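Local coordinates for nitroreductase-like family protein (Bacillus cereus, PDB 2I7H) that binds flavin mononucleotide and belongs to the nitroreductase-like family of two-subunit alpha/beta flavoproteins, at residues K26-D31 with I165-K170; L56-G61 with T92-V97. All coordinates share one frame; numbering follows the deposited sequence. Where two conformers were deposited one is given.

Contact 1: K26-D31 with I165-K170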
loop_
_atom_site.group_PDB
_atom_site.type_symbol
_atom_site.label_atom_id
_atom_site.label_comp_id
_atom_site.label_asym_id
_atom_site.label_seq_id
_atom_site.Cartn_x
_atom_site.Cartn_y
_atom_site.Cartn_z
ATOM N N LYS A 26 -11.359 4.237 25.769
ATOM C CA LYS A 26 -12.198 3.074 25.478
ATOM C C LYS A 26 -11.324 1.861 25.129
ATOM O O LYS A 26 -10.227 2.003 24.575
ATOM C CB LYS A 26 -13.159 3.390 24.328
ATOM C CG LYS A 26 -14.203 2.334 24.095
ATOM C CD LYS A 26 -14.983 2.612 22.848
ATOM C CE LYS A 26 -15.828 1.420 22.478
ATOM N NZ LYS A 26 -16.422 1.661 21.138
ATOM N N ALA A 27 -11.806 0.672 25.462
ATOM C CA ALA A 27 -10.977 -0.519 25.411
ATOM C C ALA A 27 -10.989 -1.111 24.018
ATOM O O ALA A 27 -12.051 -1.288 23.427
ATOM C CB ALA A 27 -11.462 -1.536 26.440
ATOM N N VAL A 28 -9.810 -1.405 23.488
ATOM C CA VAL A 28 -9.706 -2.063 22.187
ATOM C C VAL A 28 -9.520 -3.558 22.427
ATOM O O VAL A 28 -8.579 -3.972 23.103
ATOM C CB VAL A 28 -8.553 -1.482 21.321
ATOM C CG1 VAL A 28 -8.445 -2.217 19.984
ATOM C CG2 VAL A 28 -8.772 -0.001 21.076
ATOM N N GLU A 29 -10.409 -4.367 21.867
ATOM C CA GLU A 29 -10.317 -5.807 22.063
ATOM C C GLU A 29 -9.260 -6.424 21.137
ATOM O O GLU A 29 -9.211 -6.137 19.941
ATOM C CB GLU A 29 -11.685 -6.469 21.883
ATOM C CG GLU A 29 -12.100 -7.361 23.049
ATOM C CD GLU A 29 -12.412 -6.577 24.314
ATOM O OE1 GLU A 29 -13.378 -5.781 24.291
ATOM O OE2 GLU A 29 -11.696 -6.758 25.326
ATOM N N LYS A 30 -8.420 -7.272 21.723
ATOM C CA LYS A 30 -7.322 -7.954 21.038
ATOM C C LYS A 30 -7.846 -8.818 19.876
ATOM O O LYS A 30 -7.228 -8.888 18.807
ATOM C CB LYS A 30 -6.585 -8.814 22.064
ATOM C CG LYS A 30 -5.511 -9.713 21.518
ATOM C CD LYS A 30 -5.613 -11.109 22.131
ATOM C CE LYS A 30 -5.071 -11.188 23.563
ATOM N NZ LYS A 30 -5.034 -12.607 24.034
ATOM N N ASP A 31 -8.995 -9.455 20.103
ATOM C CA ASP A 31 -9.610 -10.377 19.154
ATOM C C ASP A 31 -10.128 -9.633 17.934
ATOM O O ASP A 31 -10.183 -10.181 16.840
ATOM C CB ASP A 31 -10.758 -11.132 19.827
ATOM C CG ASP A 31 -10.277 -12.330 20.643
ATOM O OD1 ASP A 31 -9.044 -12.550 20.742
ATOM O OD2 ASP A 31 -11.142 -13.071 21.174
ATOM N N ILE A 165 -3.179 2.814 17.518
ATOM C CA ILE A 165 -4.563 2.431 17.263
ATOM C C ILE A 165 -5.428 2.643 18.493
ATOM O O ILE A 165 -5.011 2.356 19.604
ATOM C CB ILE A 165 -4.659 0.928 16.885
ATOM C CG1 ILE A 165 -3.692 0.587 15.757
ATOM C CG2 ILE A 165 -6.101 0.531 16.526
ATOM C CD1 ILE A 165 -3.200 -0.863 15.775
ATOM N N GLY A 166 -6.647 3.122 18.276
ATOM C CA GLY A 166 -7.664 3.132 19.325
ATOM C C GLY A 166 -8.908 3.861 18.876
ATOM O O GLY A 166 -8.939 4.448 17.786
ATOM N N TYR A 167 -9.942 3.806 19.705
ATOM C CA TYR A 167 -11.177 4.545 19.451
ATOM C C TYR A 167 -10.916 6.024 19.675
ATOM O O TYR A 167 -9.998 6.400 20.397
ATOM C CB TYR A 167 -12.329 4.019 20.337
ATOM C CG TYR A 167 -12.690 2.600 20.010
ATOM C CD1 TYR A 167 -12.273 1.542 20.830
ATOM C CD2 TYR A 167 -13.408 2.299 18.850
ATOM C CE1 TYR A 167 -12.586 0.211 20.499
ATOM C CE2 TYR A 167 -13.725 0.989 18.509
ATOM C CZ TYR A 167 -13.306 -0.046 19.327
ATOM O OH TYR A 167 -13.630 -1.333 18.981
ATOM N N PHE A 168 -11.708 6.862 19.035
ATOM C CA PHE A 168 -11.453 8.296 19.071
ATOM C C PHE A 168 -12.739 9.085 19.167
ATOM O O PHE A 168 -13.815 8.606 18.806
ATOM C CB PHE A 168 -10.645 8.744 17.838
ATOM C CG PHE A 168 -11.338 8.497 16.541
ATOM C CD1 PHE A 168 -12.034 9.515 15.907
ATOM C CD2 PHE A 168 -11.313 7.244 15.960
ATOM C CE1 PHE A 168 -12.700 9.267 14.699
ATOM C CE2 PHE A 168 -11.966 6.995 14.754
ATOM C CZ PHE A 168 -12.645 7.989 14.125
ATOM N N ASP A 169 -12.602 10.312 19.645
ATOM C CA ASP A 169 -13.721 11.213 19.830
ATOM C C ASP A 169 -14.161 11.802 18.489
ATOM O O ASP A 169 -15.201 11.429 17.958
ATOM C CB ASP A 169 -13.330 12.314 20.821
ATOM C CG ASP A 169 -14.499 12.847 21.573
ATOM O OD1 ASP A 169 -15.556 13.124 20.953
ATOM O OD2 ASP A 169 -14.364 12.990 22.809
ATOM N N LYS A 170 -13.340 12.687 17.937
ATOM C CA LYS A 170 -13.690 13.430 16.731
ATOM C C LYS A 170 -12.688 13.138 15.622
ATOM O O LYS A 170 -11.481 13.083 15.873
ATOM C CB LYS A 170 -13.749 14.940 17.028
ATOM C CG LYS A 170 -12.428 15.591 17.476
ATOM C CD LYS A 170 -12.181 15.431 18.968
ATOM C CE LYS A 170 -10.741 15.758 19.334
ATOM N NZ LYS A 170 -10.583 15.885 20.810
HETATM O O HOH W 1 -9.760 3.753 22.685
HETATM O O HOH W 2 -12.703 -3.228 20.762
#
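Lys26 and Tyr167 form a cation-pi contact at the protein surface, where the loop leading into helix 30-40 passes the C-terminal end of strand 157-167. The ammonium group, NZ, stands 3.8 Å from the centroid of the Tyr167 ring and only 8° off the ring normal, so that it sits over the middle of one face. CG of Lys26 is anti to the backbone N (chi1 -171°), and the extended chain beyond it runs past the CD1 rim, CD 3.5 Å from Tyr167 CD1, to bring CE and then NZ over the face. CE makes a CH-pi contact there. The cation should be favoured there by the pi electrons, although the setting is exposed to solvent. At the ring edge, near its plane, Ala27 O lies 3.3 Å from Tyr167 CE1. Val28 reaches in obliquely with CG2, the branch beside its backbone N, and touches both Gly166 CA and Tyr167 CD1 at 3.8 Å. Two waters supply the polar links. One donates to Lys26 O and accepts from Tyr167 N; the other lies in the ring plane at the tyrosine edge, 2.8 Å from Tyr167 OH, and accepts from Glu29 N, the N-cap residue of the helix, at 2.8 Å. Beyond the two segments, Val28 and Tyr167 both rest on Leu132 of strand 132-137. Helix 30-40 covers the contact through Leu33, against Val28, and Leu32, against Tyr167.

Contact 2: L56-G61 with T92-V97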
loop_
_atom_site.group_PDB
_atom_site.type_symbol
_atom_site.label_atom_id
_atom_site.label_comp_id
_atom_site.label_asym_id
_atom_site.label_seq_id
_atom_site.Cartn_x
_atom_site.Cartn_y
_atom_site.Cartn_z
ATOM N N LEU A 56 2.299 -6.978 18.388
ATOM C CA LEU A 56 1.215 -6.185 18.949
ATOM C C LEU A 56 1.506 -5.937 20.415
ATOM O O LEU A 56 1.658 -6.877 21.177
ATOM C CB LEU A 56 -0.141 -6.908 18.790
ATOM C CG LEU A 56 -1.354 -6.368 19.576
ATOM C CD1 LEU A 56 -1.902 -5.047 19.056
ATOM C CD2 LEU A 56 -2.484 -7.407 19.636
ATOM N N TYR A 57 1.606 -4.666 20.790
ATOM C CA TYR A 57 1.804 -4.270 22.180
ATOM C C TYR A 57 0.505 -3.703 22.699
ATOM O O TYR A 57 -0.063 -2.781 22.100
ATOM C CB TYR A 57 2.945 -3.245 22.325
ATOM C CG TYR A 57 4.298 -3.775 21.865
ATOM C CD1 TYR A 57 4.616 -3.845 20.504
ATOM C CD2 TYR A 57 5.260 -4.179 22.780
ATOM C CE1 TYR A 57 5.839 -4.316 20.069
ATOM C CE2 TYR A 57 6.481 -4.660 22.365
ATOM C CZ TYR A 57 6.759 -4.736 20.996
ATOM O OH TYR A 57 7.955 -5.221 20.553
ATOM N N ILE A 58 0.021 -4.275 23.799
ATOM C CA ILE A 58 -1.239 -3.866 24.420
ATOM C C ILE A 58 -1.138 -3.942 25.934
ATOM O O ILE A 58 -0.425 -4.789 26.475
ATOM C CB ILE A 58 -2.454 -4.727 23.950
ATOM C CG1 ILE A 58 -2.155 -6.228 24.062
ATOM C CG2 ILE A 58 -2.844 -4.369 22.531
ATOM C CD1 ILE A 58 -3.386 -7.112 24.006
ATOM N N GLY A 59 -1.854 -3.053 26.614
ATOM C CA GLY A 59 -1.918 -3.061 28.080
ATOM C C GLY A 59 -0.547 -2.827 28.671
ATOM O O GLY A 59 0.163 -1.921 28.244
ATOM N N GLU A 60 -0.159 -3.665 29.629
ATOM C CA GLU A 60 1.140 -3.514 30.289
ATOM C C GLU A 60 2.345 -3.677 29.358
ATOM O O GLU A 60 3.396 -3.063 29.586
ATOM C CB GLU A 60 1.235 -4.411 31.520
ATOM C CG GLU A 60 1.098 -3.658 32.868
ATOM C CD GLU A 60 2.460 -3.224 33.450
ATOM O OE1 GLU A 60 2.702 -3.433 34.663
ATOM O OE2 GLU A 60 3.307 -2.689 32.687
ATOM N N GLY A 61 2.173 -4.460 28.290
ATOM C CA GLY A 61 3.209 -4.680 27.279
ATOM C C GLY A 61 3.702 -3.422 26.582
ATOM O O GLY A 61 4.850 -3.351 26.149
ATOM N N THR A 92 -2.377 5.313 24.354
ATOM C CA THR A 92 -2.720 4.751 23.058
ATOM C C THR A 92 -2.971 3.278 23.318
ATOM O O THR A 92 -2.071 2.584 23.787
ATOM C CB THR A 92 -1.573 4.936 22.050
ATOM O OG1 THR A 92 -1.327 6.334 21.878
ATOM C CG2 THR A 92 -1.898 4.306 20.688
ATOM N N PRO A 93 -4.212 2.814 23.094
ATOM C CA PRO A 93 -4.581 1.422 23.415
ATOM C C PRO A 93 -3.691 0.297 22.844
ATOM O O PRO A 93 -3.495 -0.717 23.510
ATOM C CB PRO A 93 -6.031 1.304 22.879
ATOM C CG PRO A 93 -6.553 2.653 22.951
ATOM C CD PRO A 93 -5.379 3.575 22.618
ATOM N N ALA A 94 -3.200 0.449 21.623
ATOM C CA ALA A 94 -2.411 -0.603 20.997
ATOM C C ALA A 94 -1.404 0.032 20.072
ATOM O O ALA A 94 -1.664 1.094 19.491
ATOM C CB ALA A 94 -3.323 -1.600 20.227
ATOM N N GLN A 95 -0.233 -0.592 19.992
ATOM C CA GLN A 95 0.742 -0.355 18.921
ATOM C C GLN A 95 0.973 -1.658 18.182
ATOM O O GLN A 95 1.069 -2.725 18.803
ATOM C CB GLN A 95 2.083 0.141 19.460
ATOM C CG GLN A 95 2.105 1.594 19.860
ATOM C CD GLN A 95 1.770 1.811 21.323
ATOM O OE1 GLN A 95 2.000 0.937 22.175
ATOM N NE2 GLN A 95 1.240 3.006 21.632
ATOM N N ILE A 96 1.060 -1.563 16.860
ATOM C CA ILE A 96 1.430 -2.684 16.010
ATOM C C ILE A 96 2.682 -2.361 15.179
ATOM O O ILE A 96 2.648 -1.518 14.287
ATOM C CB ILE A 96 0.258 -3.168 15.123
ATOM C CG1 ILE A 96 -0.909 -3.595 16.024
ATOM C CG2 ILE A 96 0.696 -4.386 14.304
ATOM C CD1 ILE A 96 -2.108 -4.091 15.296
ATOM N N VAL A 97 3.792 -3.010 15.520
ATOM C CA VAL A 97 5.011 -2.885 14.739
ATOM C C VAL A 97 4.876 -3.860 13.557
ATOM O O VAL A 97 4.660 -5.053 13.749
ATOM C CB VAL A 97 6.291 -3.164 15.590
ATOM C CG1 VAL A 97 7.512 -2.912 14.778
ATOM C CG2 VAL A 97 6.339 -2.323 16.879
HETATM O O HOH W 3 -3.760 -1.411 25.986
#
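CG of Leu56 is anti to its backbone N (chi1 167°), and chi2 of 72° turns CD1 toward the neighbouring strand, where it lies 3.5 Å from Ile96 CG1. That branch of Ile96 is anti to its own carbonyl carbon (chi1 -59°). The setting is an antiparallel beta pair, strands 53-58 and 94-101, within the central sheet of the nitroreductase fold. Tyr57 and Gln95 form its hydrogen-bonded pair: Tyr57 N donates to Gln95 O at 2.8 Å, and Gln95 N returns a bond to Tyr57 O at 3.0 Å, both nearly straight. Leu56 and Ile96 make the adjoining non-hydrogen-bonded pair. On their face Ala94 CB touches Leu56 CD1, at 3.9 Å, and, in the conformer modelled here, Ile58 CG2, at 3.6 Å, both coming at it from the same strand; Leu33 of helix 30-40 packs against Leu56 and Ala94. The other face carries Tyr57 and Gln95, both touching Leu65 of helix 62-71, and Tyr57 CE1 meets Val97 CG2 obliquely at 3.8 Å. Gln95 NE2 is bound by Phe89 O, whereas its buried OE1 has no partner in the model. Leu56 and Tyr57 also pair in parallel with a strand of the second subunit, continuing the sheet across the dimer interface. Beside the Ile58 and Ala94 positions, a water accepts from Gly59 N and donates to Pro93 O, each 2.6 Å away.

The centres of the two contacts are 11 Å apart, on the same side of the chain's centre, and adjacent strands of one antiparallel sheet join them: 157-167 in contact 1 and 94-101 in contact 2. Along the chain, 26-31 comes first, then 56-61, 92-97 and 165-170, which nests contact 2 inside the loop closed by contact 1. They touch directly. Ile165 N probably bonds to Ala94 O at 3.0 Å, and Val28 CG2 packs on Pro93 CB. Helix 30-40, which begins in contact 1, also covers the Leu56 face of contact 2. Together they place the loop before helix 30-40 against a sheet that continues into the second subunit.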